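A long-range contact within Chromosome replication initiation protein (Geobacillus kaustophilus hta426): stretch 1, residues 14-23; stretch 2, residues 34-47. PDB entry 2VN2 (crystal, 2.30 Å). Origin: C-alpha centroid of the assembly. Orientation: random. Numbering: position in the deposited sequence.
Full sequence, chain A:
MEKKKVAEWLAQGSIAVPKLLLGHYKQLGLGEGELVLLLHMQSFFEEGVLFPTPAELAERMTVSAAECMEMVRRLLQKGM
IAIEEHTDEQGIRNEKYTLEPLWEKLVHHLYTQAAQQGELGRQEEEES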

# COMPACT_ATOMS: atom_id res chain seq x y z
N SER A 14 -4.96 -0.88 4.31
CA SER A 14 -4.56 0.31 3.57
C SER A 14 -4.86 0.07 2.14
O SER A 14 -4.80 -1.06 1.72
CB SER A 14 -3.08 0.55 3.77
OG SER A 14 -2.96 1.11 5.07
N ILE A 15 -5.17 1.15 1.43
CA ILE A 15 -5.30 1.26 -0.03
C ILE A 15 -3.93 1.81 -0.48
O ILE A 15 -3.38 2.74 0.14
CB ILE A 15 -6.60 2.08 -0.41
CG1 ILE A 15 -7.71 1.12 -0.85
CG2 ILE A 15 -6.53 2.92 -1.68
CD1 ILE A 15 -8.76 0.91 0.21
N ALA A 16 -3.32 1.14 -1.46
CA ALA A 16 -2.05 1.57 -2.00
C ALA A 16 -2.38 2.47 -3.17
O ALA A 16 -2.97 1.95 -4.15
CB ALA A 16 -1.23 0.41 -2.47
N VAL A 17 -2.06 3.78 -3.06
CA VAL A 17 -2.34 4.74 -4.08
C VAL A 17 -1.08 4.97 -4.92
O VAL A 17 -0.11 5.57 -4.46
CB VAL A 17 -2.75 6.04 -3.46
CG1 VAL A 17 -2.88 7.15 -4.49
CG2 VAL A 17 -4.13 5.85 -2.77
N PRO A 18 -1.08 4.52 -6.20
CA PRO A 18 0.15 4.71 -6.94
C PRO A 18 0.56 6.16 -7.09
O PRO A 18 -0.23 6.97 -7.43
CB PRO A 18 -0.14 4.14 -8.36
CG PRO A 18 -1.54 3.31 -8.15
CD PRO A 18 -2.18 3.83 -6.93
N LYS A 19 1.83 6.44 -6.89
CA LYS A 19 2.43 7.70 -7.08
C LYS A 19 2.38 8.26 -8.47
O LYS A 19 2.40 9.48 -8.63
CB LYS A 19 3.88 7.64 -6.61
CG LYS A 19 3.97 7.73 -5.09
CD LYS A 19 5.42 7.59 -4.59
CE LYS A 19 5.35 7.37 -3.09
NZ LYS A 19 6.62 7.35 -2.48
N LEU A 20 2.29 7.38 -9.46
CA LEU A 20 2.10 7.78 -10.83
C LEU A 20 0.68 8.30 -11.03
O LEU A 20 0.49 9.26 -11.74
CB LEU A 20 2.34 6.57 -11.75
CG LEU A 20 3.75 6.02 -11.88
CD1 LEU A 20 3.63 4.74 -12.79
CD2 LEU A 20 4.71 7.08 -12.51
N LEU A 21 -0.32 7.72 -10.37
CA LEU A 21 -1.68 8.29 -10.43
C LEU A 21 -1.83 9.66 -9.69
O LEU A 21 -2.39 10.61 -10.23
CB LEU A 21 -2.65 7.33 -9.87
CG LEU A 21 -4.12 7.23 -10.28
CD1 LEU A 21 -4.96 6.98 -9.10
CD2 LEU A 21 -4.73 8.22 -11.26
N LEU A 22 -1.37 9.72 -8.45
CA LEU A 22 -1.22 10.95 -7.70
C LEU A 22 -0.46 12.01 -8.43
O LEU A 22 -0.81 13.16 -8.38
CB LEU A 22 -0.46 10.58 -6.43
CG LEU A 22 -0.59 11.53 -5.31
CD1 LEU A 22 -2.02 11.71 -4.99
CD2 LEU A 22 0.16 10.89 -4.14
N GLY A 23 0.61 11.64 -9.12
CA GLY A 23 1.42 12.60 -9.81
C GLY A 23 0.80 13.16 -11.12
O GLY A 23 1.35 14.11 -11.72
N GLU A 34 -12.97 13.08 -7.88
CA GLU A 34 -12.91 11.89 -8.72
C GLU A 34 -11.84 11.01 -8.23
O GLU A 34 -12.03 9.80 -8.23
CB GLU A 34 -12.65 12.27 -10.23
CG GLU A 34 -13.87 13.04 -10.84
CD GLU A 34 -13.54 13.68 -12.18
OE1 GLU A 34 -12.61 14.52 -12.26
OE2 GLU A 34 -14.28 13.37 -13.16
N LEU A 35 -10.65 11.56 -7.92
CA LEU A 35 -9.59 10.70 -7.39
C LEU A 35 -10.10 9.92 -6.13
O LEU A 35 -10.15 8.67 -6.13
CB LEU A 35 -8.27 11.48 -7.16
CG LEU A 35 -7.20 10.49 -6.72
CD1 LEU A 35 -6.63 9.70 -7.92
CD2 LEU A 35 -6.08 11.29 -6.15
N VAL A 36 -10.57 10.66 -5.10
CA VAL A 36 -11.06 10.02 -3.92
C VAL A 36 -12.21 9.04 -4.30
O VAL A 36 -12.34 7.99 -3.70
CB VAL A 36 -11.48 11.06 -2.86
CG1 VAL A 36 -12.02 10.29 -1.49
CG2 VAL A 36 -10.32 11.98 -2.54
N LEU A 37 -13.06 9.39 -5.29
CA LEU A 37 -14.15 8.45 -5.65
C LEU A 37 -13.54 7.11 -6.13
O LEU A 37 -13.99 6.03 -5.73
CB LEU A 37 -15.16 9.04 -6.70
CG LEU A 37 -16.31 8.09 -7.17
CD1 LEU A 37 -17.35 8.84 -7.86
CD2 LEU A 37 -15.77 7.09 -8.24
N LEU A 38 -12.51 7.18 -6.95
CA LEU A 38 -11.77 6.01 -7.47
C LEU A 38 -11.19 5.18 -6.31
O LEU A 38 -11.21 3.91 -6.31
CB LEU A 38 -10.62 6.55 -8.40
CG LEU A 38 -11.10 7.07 -9.76
CD1 LEU A 38 -9.92 7.58 -10.61
CD2 LEU A 38 -12.05 6.05 -10.55
N LEU A 39 -10.65 5.89 -5.30
CA LEU A 39 -10.11 5.22 -4.02
C LEU A 39 -11.24 4.59 -3.38
O LEU A 39 -11.11 3.42 -3.01
CB LEU A 39 -9.51 6.23 -3.00
CG LEU A 39 -8.04 6.67 -3.28
CD1 LEU A 39 -7.50 6.57 -4.75
CD2 LEU A 39 -7.59 8.05 -2.62
N HIS A 40 -12.39 5.31 -3.18
CA HIS A 40 -13.52 4.50 -2.53
C HIS A 40 -13.88 3.25 -3.39
O HIS A 40 -14.12 2.19 -2.81
CB HIS A 40 -14.79 5.23 -2.18
CG HIS A 40 -14.64 6.32 -1.16
ND1 HIS A 40 -14.51 6.09 0.19
CD2 HIS A 40 -14.59 7.66 -1.32
CE1 HIS A 40 -14.39 7.24 0.82
NE2 HIS A 40 -14.43 8.20 -0.07
N MET A 41 -13.98 3.36 -4.73
CA MET A 41 -14.27 2.18 -5.54
C MET A 41 -13.24 1.15 -5.36
O MET A 41 -13.62 0.07 -5.19
CB MET A 41 -14.43 2.36 -7.04
CG MET A 41 -15.65 3.31 -7.51
SD MET A 41 -15.49 3.86 -9.30
CE MET A 41 -14.88 2.34 -9.86
N GLN A 42 -11.95 1.48 -5.39
CA GLN A 42 -10.91 0.44 -5.16
C GLN A 42 -11.18 -0.34 -3.86
O GLN A 42 -11.12 -1.56 -3.79
CB GLN A 42 -9.51 1.02 -5.12
CG GLN A 42 -8.41 -0.06 -5.01
CD GLN A 42 -7.04 0.55 -4.69
OE1 GLN A 42 -6.76 1.77 -4.99
NE2 GLN A 42 -6.16 -0.26 -4.00
N SER A 43 -11.53 0.41 -2.84
CA SER A 43 -11.75 -0.10 -1.49
C SER A 43 -12.93 -1.10 -1.41
O SER A 43 -12.85 -2.10 -0.70
CB SER A 43 -12.02 1.11 -0.60
OG SER A 43 -12.19 0.72 0.74
N PHE A 44 -14.03 -0.77 -2.05
CA PHE A 44 -15.14 -1.71 -2.38
C PHE A 44 -14.70 -2.96 -3.17
O PHE A 44 -15.10 -4.08 -2.82
CB PHE A 44 -16.28 -0.99 -3.12
CG PHE A 44 -17.23 -0.25 -2.21
CD1 PHE A 44 -18.04 -0.93 -1.31
CD2 PHE A 44 -17.35 1.10 -2.27
CE1 PHE A 44 -18.92 -0.23 -0.45
CE2 PHE A 44 -18.23 1.83 -1.43
CZ PHE A 44 -19.00 1.18 -0.54
N PHE A 45 -13.90 -2.81 -4.24
CA PHE A 45 -13.39 -3.98 -5.00
C PHE A 45 -12.61 -4.91 -4.05
O PHE A 45 -12.62 -6.11 -4.21
CB PHE A 45 -12.36 -3.62 -6.11
CG PHE A 45 -12.89 -2.70 -7.20
CD1 PHE A 45 -14.30 -2.53 -7.39
CD2 PHE A 45 -12.00 -2.08 -8.06
CE1 PHE A 45 -14.75 -1.74 -8.34
CE2 PHE A 45 -12.44 -1.30 -9.05
CZ PHE A 45 -13.81 -1.12 -9.19
N GLU A 46 -11.83 -4.32 -3.14
CA GLU A 46 -10.99 -5.10 -2.21
C GLU A 46 -11.75 -5.73 -1.08
O GLU A 46 -11.22 -6.58 -0.45
CB GLU A 46 -9.82 -4.33 -1.72
CG GLU A 46 -8.90 -4.06 -2.80
CD GLU A 46 -7.78 -3.28 -2.26
OE1 GLU A 46 -7.68 -3.31 -1.00
OE2 GLU A 46 -7.00 -2.63 -3.04
N GLU A 47 -13.00 -5.35 -0.91
CA GLU A 47 -13.97 -6.02 -0.04
C GLU A 47 -14.87 -6.99 -0.79
O GLU A 47 -15.83 -7.48 -0.20
CB GLU A 47 -14.97 -5.02 0.53
CG GLU A 47 -14.61 -4.18 1.70
CD GLU A 47 -15.79 -3.24 1.97
OE1 GLU A 47 -15.61 -2.10 2.50
OE2 GLU A 47 -16.93 -3.63 1.57
O HOH W 1 -3.94 -1.30 -2.30

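This is a predominantly apolar packing contact, in which a short strand and the helical turn after it lie against one long helix with no direct hydrogen bond between them. The axes of strand 14-18 and helix 34-45 approach to 9.3 Å at 131°, and 436 Å² is buried in total. Ile 15 gives up the largest area, 96 Å². Its CA-to-CB bond points toward the helix, and its CD1 lies 3.4 Å from CB of Ser 43, while its CG2 lies 4.3 Å from CG of Leu 39 and 3.5 Å from OE1 of Gln 42. Both of its chi angles fall between wells. Leu 39 also meets the strand further along, its CD1 4.0 Å from CG2 of Val 17.

A second cluster forms beyond the strand, where Leu 35 receives Leu 21 (CD1 to CD1, 3.4 Å) and Leu 22 (CD1 to CD2 of Leu 35, 4.2 Å).

Polar groups gather near Ile 15. Gln 42 NE2 donates to Glu 46 OE2 at 2.7 Å with an angle of 165°, a bond within the second stretch, one helical turn apart. The link across is by water: water 1 accepts from Ala 16 N at 2.7 Å and donates weakly to Glu 46 OE2 at 3.4 Å.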